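Long-range contacts in minor capsid protein (Cafeteriavirus-dependent mavirus, PDB 6G42), which forms the pentons of the virophage capsid as a pentamer of single jelly-roll subunits, probably closing the fivefold vertices of the shell: residues E13-K19 and L291-I297; L51-E55 and L252-E256; R62-F66 and N245-I251. Numbering follows the deposited sequence.

Interaction 1 (E13-K19 and L291-I297); sequences ETIKSNK and LLPQTVI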
loop_
_atom_site.group_PDB
_atom_site.type_symbol
_atom_site.label_atom_id
_atom_site.label_comp_id
_atom_site.label_asym_id
_atom_site.label_seq_id
_atom_site.Cartn_x
_atom_site.Cartn_y
_atom_site.Cartn_z
ATOM N N GLU C 13 22.378 18.413 8.195
ATOM C CA GLU C 13 22.942 19.389 7.270
ATOM C C GLU C 13 21.907 19.831 6.227
ATOM O O GLU C 13 21.025 19.061 5.863
ATOM C CB GLU C 13 24.196 18.809 6.605
ATOM C CG GLU C 13 25.188 19.845 6.095
ATOM C CD GLU C 13 25.860 20.689 7.175
ATOM O OE1 GLU C 13 26.195 20.156 8.257
ATOM O OE2 GLU C 13 26.076 21.896 6.930
ATOM N N THR C 14 22.019 21.084 5.782
ATOM C CA THR C 14 21.103 21.677 4.795
ATOM C C THR C 14 21.832 22.543 3.765
ATOM O O THR C 14 22.914 23.069 4.032
ATOM C CB THR C 14 20.016 22.552 5.460
ATOM O OG1 THR C 14 20.633 23.507 6.333
ATOM C CG2 THR C 14 19.052 21.700 6.260
ATOM N N ILE C 15 21.227 22.666 2.587
ATOM C CA ILE C 15 21.688 23.582 1.545
ATOM C C ILE C 15 20.489 24.411 1.127
ATOM O O ILE C 15 19.513 23.868 0.618
ATOM C CB ILE C 15 22.233 22.856 0.290
ATOM C CG1 ILE C 15 23.269 21.794 0.658
ATOM C CG2 ILE C 15 22.854 23.855 -0.684
ATOM C CD1 ILE C 15 23.571 20.845 -0.485
ATOM N N LYS C 16 20.560 25.715 1.376
ATOM C CA LYS C 16 19.674 26.686 0.738
ATOM C C LYS C 16 20.335 27.139 -0.572
ATOM O O LYS C 16 21.557 27.050 -0.729
ATOM C CB LYS C 16 19.418 27.871 1.677
ATOM C CG LYS C 16 18.295 28.807 1.235
ATOM C CD LYS C 16 17.516 29.372 2.421
ATOM C CE LYS C 16 16.394 30.313 1.993
ATOM N NZ LYS C 16 15.131 29.586 1.674
ATOM N N SER C 17 19.523 27.597 -1.517
ATOM C CA SER C 17 20.025 28.110 -2.794
ATOM C C SER C 17 19.379 29.444 -3.150
ATOM O O SER C 17 18.480 29.921 -2.457
ATOM C CB SER C 17 19.783 27.089 -3.908
ATOM O OG SER C 17 20.523 27.426 -5.070
ATOM N N ASN C 18 19.860 30.039 -4.234
ATOM C CA ASN C 18 19.313 31.293 -4.760
ATOM C C ASN C 18 19.694 31.473 -6.234
ATOM O O ASN C 18 20.416 30.649 -6.789
ATOM C CB ASN C 18 19.779 32.488 -3.904
ATOM C CG ASN C 18 21.300 32.579 -3.779
ATOM O OD1 ASN C 18 22.016 32.673 -4.777
ATOM N ND2 ASN C 18 21.798 32.570 -2.542
ATOM N N LYS C 19 19.204 32.546 -6.852
ATOM C CA LYS C 19 19.479 32.846 -8.263
ATOM C C LYS C 19 20.951 33.185 -8.568
ATOM O O LYS C 19 21.438 32.893 -9.661
ATOM C CB LYS C 19 18.576 33.984 -8.748
ATOM C CG LYS C 19 18.577 34.173 -10.257
ATOM C CD LYS C 19 17.433 35.059 -10.719
ATOM C CE LYS C 19 17.629 35.495 -12.160
ATOM N NZ LYS C 19 16.569 36.438 -12.611
ATOM N N LEU C 291 21.799 22.286 -8.623
ATOM C CA LEU C 291 20.868 23.177 -7.920
ATOM C C LEU C 291 19.995 24.007 -8.876
ATOM O O LEU C 291 20.429 24.391 -9.970
ATOM C CB LEU C 291 21.637 24.142 -7.006
ATOM C CG LEU C 291 22.416 23.532 -5.841
ATOM C CD1 LEU C 291 23.394 24.532 -5.245
ATOM C CD2 LEU C 291 21.465 23.031 -4.773
ATOM N N LEU C 292 18.759 24.251 -8.442
ATOM C CA LEU C 292 17.922 25.329 -8.961
ATOM C C LEU C 292 18.008 26.489 -7.961
ATOM O O LEU C 292 18.521 26.312 -6.854
ATOM C CB LEU C 292 16.470 24.867 -9.111
ATOM C CG LEU C 292 16.231 23.639 -9.990
ATOM C CD1 LEU C 292 14.774 23.213 -9.935
ATOM C CD2 LEU C 292 16.653 23.913 -11.425
ATOM N N PRO C 293 17.512 27.681 -8.338
ATOM C CA PRO C 293 17.415 28.761 -7.348
ATOM C C PRO C 293 16.525 28.433 -6.133
ATOM O O PRO C 293 16.785 28.929 -5.030
ATOM C CB PRO C 293 16.822 29.920 -8.156
ATOM C CG PRO C 293 17.248 29.655 -9.549
ATOM C CD PRO C 293 17.216 28.164 -9.698
ATOM N N GLN C 294 15.527 27.570 -6.344
ATOM C CA GLN C 294 14.505 27.234 -5.347
ATOM C C GLN C 294 14.808 25.946 -4.562
ATOM O O GLN C 294 14.027 25.547 -3.706
ATOM C CB GLN C 294 13.144 27.097 -6.043
ATOM C CG GLN C 294 12.769 28.267 -6.958
ATOM C CD GLN C 294 13.320 28.153 -8.379
ATOM O OE1 GLN C 294 14.205 27.345 -8.653
ATOM N NE2 GLN C 294 12.796 28.972 -9.286
ATOM N N THR C 295 15.942 25.312 -4.845
ATOM C CA THR C 295 16.292 24.019 -4.264
ATOM C C THR C 295 16.604 24.128 -2.777
ATOM O O THR C 295 17.409 24.958 -2.363
ATOM C CB THR C 295 17.519 23.396 -4.978
ATOM O OG1 THR C 295 17.217 23.185 -6.366
ATOM C CG2 THR C 295 17.926 22.060 -4.345
ATOM N N VAL C 296 15.948 23.284 -1.988
ATOM C CA VAL C 296 16.344 23.030 -0.609
ATOM C C VAL C 296 16.714 21.563 -0.509
ATOM O O VAL C 296 16.036 20.706 -1.067
ATOM C CB VAL C 296 15.236 23.366 0.405
ATOM C CG1 VAL C 296 15.698 23.075 1.835
ATOM C CG2 VAL C 296 14.841 24.829 0.269
ATOM N N ILE C 297 17.808 21.293 0.194
ATOM C CA ILE C 297 18.318 19.941 0.354
ATOM C C ILE C 297 18.565 19.679 1.835
ATOM O O ILE C 297 19.213 20.476 2.498
ATOM C CB ILE C 297 19.555 19.720 -0.542
ATOM C CG1 ILE C 297 19.062 19.559 -1.982
ATOM C CG2 ILE C 297 20.343 18.485 -0.121
ATOM C CD1 ILE C 297 20.123 19.592 -3.040
#
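Two backbone hydrogen bonds join I15 and I297 as an antiparallel hydrogen-bonded pair: I15 N gives to I297 O at 3.0 Å, and I297 N gives back to I15 O at 3.1 Å. Each of the two carbonyls also takes a CA-H...O contact, I297 O from T14 CA at 3.2 Å and I15 O from V296 CA at 3.5 Å. Past this pair a side chain joins the backbone: S17 OG donates to L292 O at 2.9 Å. This carbonyl opens the type I turn L292-T295, whose T295 N to L292 O bond is weak at 3.4 Å; L292 N also donates to T295 OG1 at 2.8 Å. T295 OG1 bonds K60 O. N18, the N-cap of helix 19-22, has its OD1 bonded to L21 N; P293 lies against the start of the helix, its CB 3.8 Å from K19 N. K19 NZ makes a salt bridge to E177 of the second subunit. On the sheet face that carries I15 and I297, I15 CD1 meets I297 CG2 at 4.0 Å. The contact thus joins strand 8-15, outermost within this chain, to strand 296-305 of the jelly-roll sheet, with V32, V34 and helix 19-22 packed against its apolar side.

Interaction 2 (L51-E55 and L252-E256); sequences LIVEE and LFRVE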
loop_
_atom_site.group_PDB
_atom_site.type_symbol
_atom_site.label_atom_id
_atom_site.label_comp_id
_atom_site.label_asym_id
_atom_site.label_seq_id
_atom_site.Cartn_x
_atom_site.Cartn_y
_atom_site.Cartn_z
ATOM N N LEU C 51 28.559 4.032 9.723
ATOM C CA LEU C 51 27.844 5.172 9.149
ATOM C C LEU C 51 26.634 4.690 8.347
ATOM O O LEU C 51 26.761 3.809 7.486
ATOM C CB LEU C 51 28.761 5.967 8.221
ATOM C CG LEU C 51 28.113 7.028 7.321
ATOM C CD1 LEU C 51 27.536 8.170 8.142
ATOM C CD2 LEU C 51 29.139 7.553 6.342
ATOM N N ILE C 52 25.481 5.305 8.610
ATOM C CA ILE C 52 24.266 5.091 7.815
ATOM C C ILE C 52 23.565 6.423 7.552
ATOM O O ILE C 52 23.457 7.269 8.449
ATOM C CB ILE C 52 23.304 4.068 8.474
ATOM C CG1 ILE C 52 22.078 3.820 7.595
ATOM C CG2 ILE C 52 22.852 4.512 9.862
ATOM C CD1 ILE C 52 21.385 2.511 7.914
ATOM N N VAL C 53 23.119 6.606 6.308
ATOM C CA VAL C 53 22.337 7.769 5.911
ATOM C C VAL C 53 20.891 7.484 6.306
ATOM O O VAL C 53 20.207 6.706 5.641
ATOM C CB VAL C 53 22.462 8.044 4.393
ATOM C CG1 VAL C 53 21.610 9.241 3.964
ATOM C CG2 VAL C 53 23.923 8.277 4.024
ATOM N N GLU C 54 20.449 8.103 7.401
ATOM C CA GLU C 54 19.082 7.943 7.915
ATOM C C GLU C 54 18.028 8.534 6.956
ATOM O O GLU C 54 17.032 7.882 6.639
ATOM C CB GLU C 54 18.973 8.607 9.295
ATOM C CG GLU C 54 17.602 8.554 9.983
ATOM C CD GLU C 54 17.209 7.173 10.487
ATOM O OE1 GLU C 54 18.063 6.247 10.480
ATOM O OE2 GLU C 54 16.033 7.019 10.907
ATOM N N GLU C 55 18.258 9.761 6.499
ATOM C CA GLU C 55 17.249 10.499 5.741
ATOM C C GLU C 55 17.865 11.601 4.883
ATOM O O GLU C 55 18.815 12.267 5.299
ATOM C CB GLU C 55 16.221 11.064 6.733
ATOM C CG GLU C 55 15.336 12.219 6.277
ATOM C CD GLU C 55 14.313 12.625 7.340
ATOM O OE1 GLU C 55 14.613 12.490 8.552
ATOM O OE2 GLU C 55 13.212 13.093 6.970
ATOM N N LEU C 252 12.027 12.370 -1.439
ATOM C CA LEU C 252 12.225 12.043 -0.032
ATOM C C LEU C 252 12.731 10.603 0.130
ATOM O O LEU C 252 12.242 9.682 -0.536
ATOM C CB LEU C 252 10.902 12.220 0.720
ATOM C CG LEU C 252 10.875 11.963 2.224
ATOM C CD1 LEU C 252 11.778 12.954 2.951
ATOM C CD2 LEU C 252 9.443 12.055 2.734
ATOM N N PHE C 253 13.728 10.434 1.003
ATOM C CA PHE C 253 14.206 9.117 1.429
ATOM C C PHE C 253 14.259 9.044 2.962
ATOM O O PHE C 253 14.727 9.975 3.619
ATOM C CB PHE C 253 15.582 8.810 0.830
ATOM C CG PHE C 253 16.241 7.600 1.436
ATOM C CD1 PHE C 253 15.740 6.328 1.191
ATOM C CD2 PHE C 253 17.338 7.732 2.281
ATOM C CE1 PHE C 253 16.331 5.209 1.761
ATOM C CE2 PHE C 253 17.933 6.614 2.848
ATOM C CZ PHE C 253 17.428 5.352 2.590
ATOM N N ARG C 254 13.757 7.935 3.508
ATOM C CA ARG C 254 13.848 7.605 4.933
ATOM C C ARG C 254 14.141 6.106 5.065
ATOM O O ARG C 254 13.488 5.291 4.418
ATOM C CB ARG C 254 12.539 7.960 5.636
ATOM C CG ARG C 254 12.269 9.457 5.734
ATOM C CD ARG C 254 10.874 9.753 6.267
ATOM N NE ARG C 254 9.823 9.548 5.262
ATOM C CZ ARG C 254 8.515 9.719 5.476
ATOM N NH1 ARG C 254 8.059 10.106 6.668
ATOM N NH2 ARG C 254 7.652 9.506 4.486
ATOM N N VAL C 255 15.109 5.736 5.904
ATOM C CA VAL C 255 15.628 4.353 5.935
ATOM C C VAL C 255 14.715 3.356 6.695
ATOM O O VAL C 255 15.095 2.749 7.694
ATOM C CB VAL C 255 17.121 4.312 6.403
ATOM C CG1 VAL C 255 17.291 4.551 7.905
ATOM C CG2 VAL C 255 17.798 3.015 5.973
ATOM N N GLU C 256 13.510 3.165 6.174
ATOM C CA GLU C 256 12.566 2.172 6.719
ATOM C C GLU C 256 12.763 0.769 6.116
ATOM O O GLU C 256 12.202 -0.207 6.623
ATOM C CB GLU C 256 11.113 2.653 6.540
ATOM C CG GLU C 256 10.599 2.737 5.101
ATOM C CD GLU C 256 9.663 3.921 4.873
ATOM O OE1 GLU C 256 8.739 4.127 5.686
ATOM O OE2 GLU C 256 9.853 4.652 3.879
#
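One backbone hydrogen bond links the two segments: V255 N donates to E54 O, 3.0 Å away. Next to it E55 and R254 form an antiparallel non-hydrogen-bonded pair, their CA atoms 4.5 Å apart, and E55 CA makes a CA-H...O contact with F253 O at 3.3 Å. Two irregularities coincide with this pairing: E54 and E55 together face K300 in a classic beta bulge, and V255 is the centre of an inverse gamma turn. The axes of segments 51-55 and 252-254 pass 5.6 Å apart at 121°, well short of antiparallel. The apolar contact is made by V255 CG2, which touches I52 CD1 at 4.1 Å. Separately, the edge of the F253 ring comes against a backbone oxygen, with F253 CE2 3.6 Å from V53 O. Two carboxylates lie against carbon: E54 OE1 is 3.2 Å from V255 CG1 and E55 OE2 4.0 Å from R254 CG. Their charged ends turn to the second subunit, where E55 OE2 bonds H203 and E54 OE1 makes a weak bond to N260. Strand 49-62 runs here between 296-305 and 248-264, the latter being the outermost strand of the sheet within this chain; V53 and F253 also reach strand 236-239, with F253 meeting the ring of F56.

Interaction 3 (R62-F66 and N245-I251); sequences RLPLF and NQDYNSI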
loop_
_atom_site.group_PDB
_atom_site.type_symbol
_atom_site.label_atom_id
_atom_site.label_comp_id
_atom_site.label_asym_id
_atom_site.label_seq_id
_atom_site.Cartn_x
_atom_site.Cartn_y
_atom_site.Cartn_z
ATOM N N ARG C 62 15.404 19.301 -10.659
ATOM C CA ARG C 62 14.982 18.892 -12.005
ATOM C C ARG C 62 15.737 17.642 -12.438
ATOM O O ARG C 62 16.932 17.518 -12.180
ATOM C CB ARG C 62 15.219 20.015 -13.010
ATOM C CG ARG C 62 14.280 19.945 -14.197
ATOM C CD ARG C 62 14.742 20.810 -15.349
ATOM N NE ARG C 62 13.731 20.876 -16.403
ATOM C CZ ARG C 62 13.920 21.405 -17.614
ATOM N NH1 ARG C 62 15.099 21.929 -17.961
ATOM N NH2 ARG C 62 12.920 21.406 -18.496
ATOM N N LEU C 63 15.033 16.722 -13.092
ATOM C CA LEU C 63 15.636 15.490 -13.595
ATOM C C LEU C 63 15.200 15.225 -15.038
ATOM O O LEU C 63 14.062 15.523 -15.405
ATOM C CB LEU C 63 15.252 14.306 -12.710
ATOM C CG LEU C 63 15.803 14.275 -11.279
ATOM C CD1 LEU C 63 15.179 13.117 -10.512
ATOM C CD2 LEU C 63 17.321 14.169 -11.244
ATOM N N PRO C 64 16.109 14.671 -15.865
ATOM C CA PRO C 64 15.725 14.322 -17.230
ATOM C C PRO C 64 14.854 13.077 -17.302
ATOM O O PRO C 64 14.970 12.179 -16.462
ATOM C CB PRO C 64 17.065 14.090 -17.928
ATOM C CG PRO C 64 18.012 13.720 -16.841
ATOM C CD PRO C 64 17.557 14.490 -15.637
ATOM N N LEU C 65 13.987 13.050 -18.308
ATOM C CA LEU C 65 13.063 11.945 -18.545
ATOM C C LEU C 65 13.513 10.969 -19.646
ATOM O O LEU C 65 13.072 9.821 -19.663
ATOM C CB LEU C 65 11.680 12.503 -18.893
ATOM C CG LEU C 65 11.067 13.554 -17.962
ATOM C CD1 LEU C 65 9.588 13.720 -18.271
ATOM C CD2 LEU C 65 11.243 13.206 -16.492
ATOM N N PHE C 66 14.374 11.421 -20.560
ATOM C CA PHE C 66 14.792 10.627 -21.724
ATOM C C PHE C 66 16.202 11.033 -22.168
ATOM O O PHE C 66 16.620 12.175 -21.954
ATOM C CB PHE C 66 13.789 10.811 -22.868
ATOM C CG PHE C 66 13.973 9.846 -24.009
ATOM C CD1 PHE C 66 13.605 8.512 -23.876
ATOM C CD2 PHE C 66 14.502 10.268 -25.227
ATOM C CE1 PHE C 66 13.768 7.614 -24.930
ATOM C CE2 PHE C 66 14.661 9.377 -26.286
ATOM C CZ PHE C 66 14.295 8.049 -26.136
ATOM N N ASN C 245 4.990 12.117 -15.874
ATOM C CA ASN C 245 5.670 13.033 -16.789
ATOM C C ASN C 245 6.151 14.326 -16.100
ATOM O O ASN C 245 6.031 15.417 -16.658
ATOM C CB ASN C 245 4.729 13.352 -17.952
ATOM C CG ASN C 245 5.417 14.107 -19.070
ATOM O OD1 ASN C 245 6.533 13.773 -19.465
ATOM N ND2 ASN C 245 4.759 15.142 -19.576
ATOM N N GLN C 246 6.703 14.195 -14.895
ATOM C CA GLN C 246 7.183 15.341 -14.133
ATOM C C GLN C 246 8.705 15.381 -14.141
ATOM O O GLN C 246 9.352 14.505 -13.564
ATOM C CB GLN C 246 6.691 15.281 -12.687
ATOM C CG GLN C 246 5.277 15.781 -12.466
ATOM C CD GLN C 246 4.991 16.025 -10.988
ATOM O OE1 GLN C 246 4.788 15.079 -10.217
ATOM N NE2 GLN C 246 4.986 17.294 -10.581
ATOM N N ASP C 247 9.264 16.392 -14.805
ATOM C CA ASP C 247 10.705 16.677 -14.733
ATOM C C ASP C 247 11.105 17.303 -13.393
ATOM O O ASP C 247 12.196 17.023 -12.885
ATOM C CB ASP C 247 11.224 17.504 -15.929
ATOM C CG ASP C 247 10.357 18.719 -16.274
ATOM O OD1 ASP C 247 9.122 18.689 -16.064
ATOM O OD2 ASP C 247 10.918 19.701 -16.806
ATOM N N TYR C 248 10.233 18.132 -12.820
ATOM C CA TYR C 248 10.493 18.743 -11.514
ATOM C C TYR C 248 9.965 17.855 -10.387
ATOM O O TYR C 248 8.788 17.497 -10.374
ATOM C CB TYR C 248 9.873 20.132 -11.430
ATOM C CG TYR C 248 10.512 21.130 -12.362
ATOM C CD1 TYR C 248 10.135 21.189 -13.701
ATOM C CD2 TYR C 248 11.491 22.024 -11.910
ATOM C CE1 TYR C 248 10.710 22.103 -14.568
ATOM C CE2 TYR C 248 12.076 22.945 -12.773
ATOM C CZ TYR C 248 11.680 22.980 -14.105
ATOM O OH TYR C 248 12.236 23.875 -14.995
ATOM N N ASN C 249 10.846 17.519 -9.446
ATOM C CA ASN C 249 10.549 16.541 -8.404
ATOM C C ASN C 249 10.962 17.005 -7.008
ATOM O O ASN C 249 11.752 17.933 -6.835
ATOM C CB ASN C 249 11.234 15.202 -8.714
ATOM C CG ASN C 249 10.676 14.534 -9.957
ATOM O OD1 ASN C 249 9.597 13.952 -9.929
ATOM N ND2 ASN C 249 11.410 14.614 -11.057
ATOM N N SER C 250 10.382 16.329 -6.023
ATOM C CA SER C 250 10.709 16.483 -4.618
ATOM C C SER C 250 10.918 15.055 -4.130
ATOM O O SER C 250 9.964 14.295 -4.031
ATOM C CB SER C 250 9.557 17.167 -3.880
ATOM O OG SER C 250 9.840 17.336 -2.505
ATOM N N ILE C 251 12.169 14.687 -3.872
ATOM C CA ILE C 251 12.535 13.294 -3.615
ATOM C C ILE C 251 12.898 13.077 -2.151
ATOM O O ILE C 251 13.939 13.528 -1.692
ATOM C CB ILE C 251 13.686 12.849 -4.529
ATOM C CG1 ILE C 251 13.223 12.920 -5.993
ATOM C CG2 ILE C 251 14.126 11.430 -4.179
ATOM C CD1 ILE C 251 14.312 12.680 -7.019
#
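R62 lays its aliphatic stem over the ring of Y248, with CG 3.9 Å from the ring centroid and 9° off the normal, a CH-pi contact directly over the face. The same side chain ends in a salt bridge: NE and NH2 of R62 each donate to D247 OD2 at 3.1 Å, so one carboxylate oxygen takes both bonds along the guanidinium edge. Y248 OH lies over a face of the guanidinium, 3.6 Å from R62 NE, and Y104 adds a cation-pi partner. R62 and Y248 are an antiparallel non-hydrogen-bonded pair with CA atoms 4.5 Å apart, and L63 N donates to D247 O at 2.9 Å just as strand 49-62 runs out into a loop. L63 CD1 makes an apolar contact with I251 CD1 at 3.6 Å. The L65 methyls lie against oxygens, CD2 3.7 Å from Q246 O and CD1 3.3 Å from N245 OD1. That last oxygen is bonded to Y106 N, and N249 ND2 donates to Q246 O at 3.2 Å. R163 of the second subunit packs on R62, D247 and Y248. The contact therefore sets a charged, aromatic cluster at the subunit boundary beside leucine-isoleucine packing: a segment leaving the sheet and one entering it are held by a salt bridge, a CH-pi contact and a backbone hydrogen bond as well as apolar forces.

Overall arrangement
From the N terminus, strand 8-15 pairs in interaction 1 with the start of strand 296-305, closing a loop of 271 residues that contains the other two contacts. Within it, interaction 2 joins strand 49-62 to strand 248-264. Interaction 3, nested inside that, ties the end of the same strand and its following loop to residues 245-251, which lead straight into 252-256; it closes a loop of 178 residues holding the separate sheet of strands 74-79, 84-90, 154-158, 171-173 and 179-181. The three are concentric, without crossing, and all reach the same jelly-roll sheet. Interactions 1 and 3 touch where L292 CD1 lies 3.9 Å from Y248 CE2. All three also meet the second subunit.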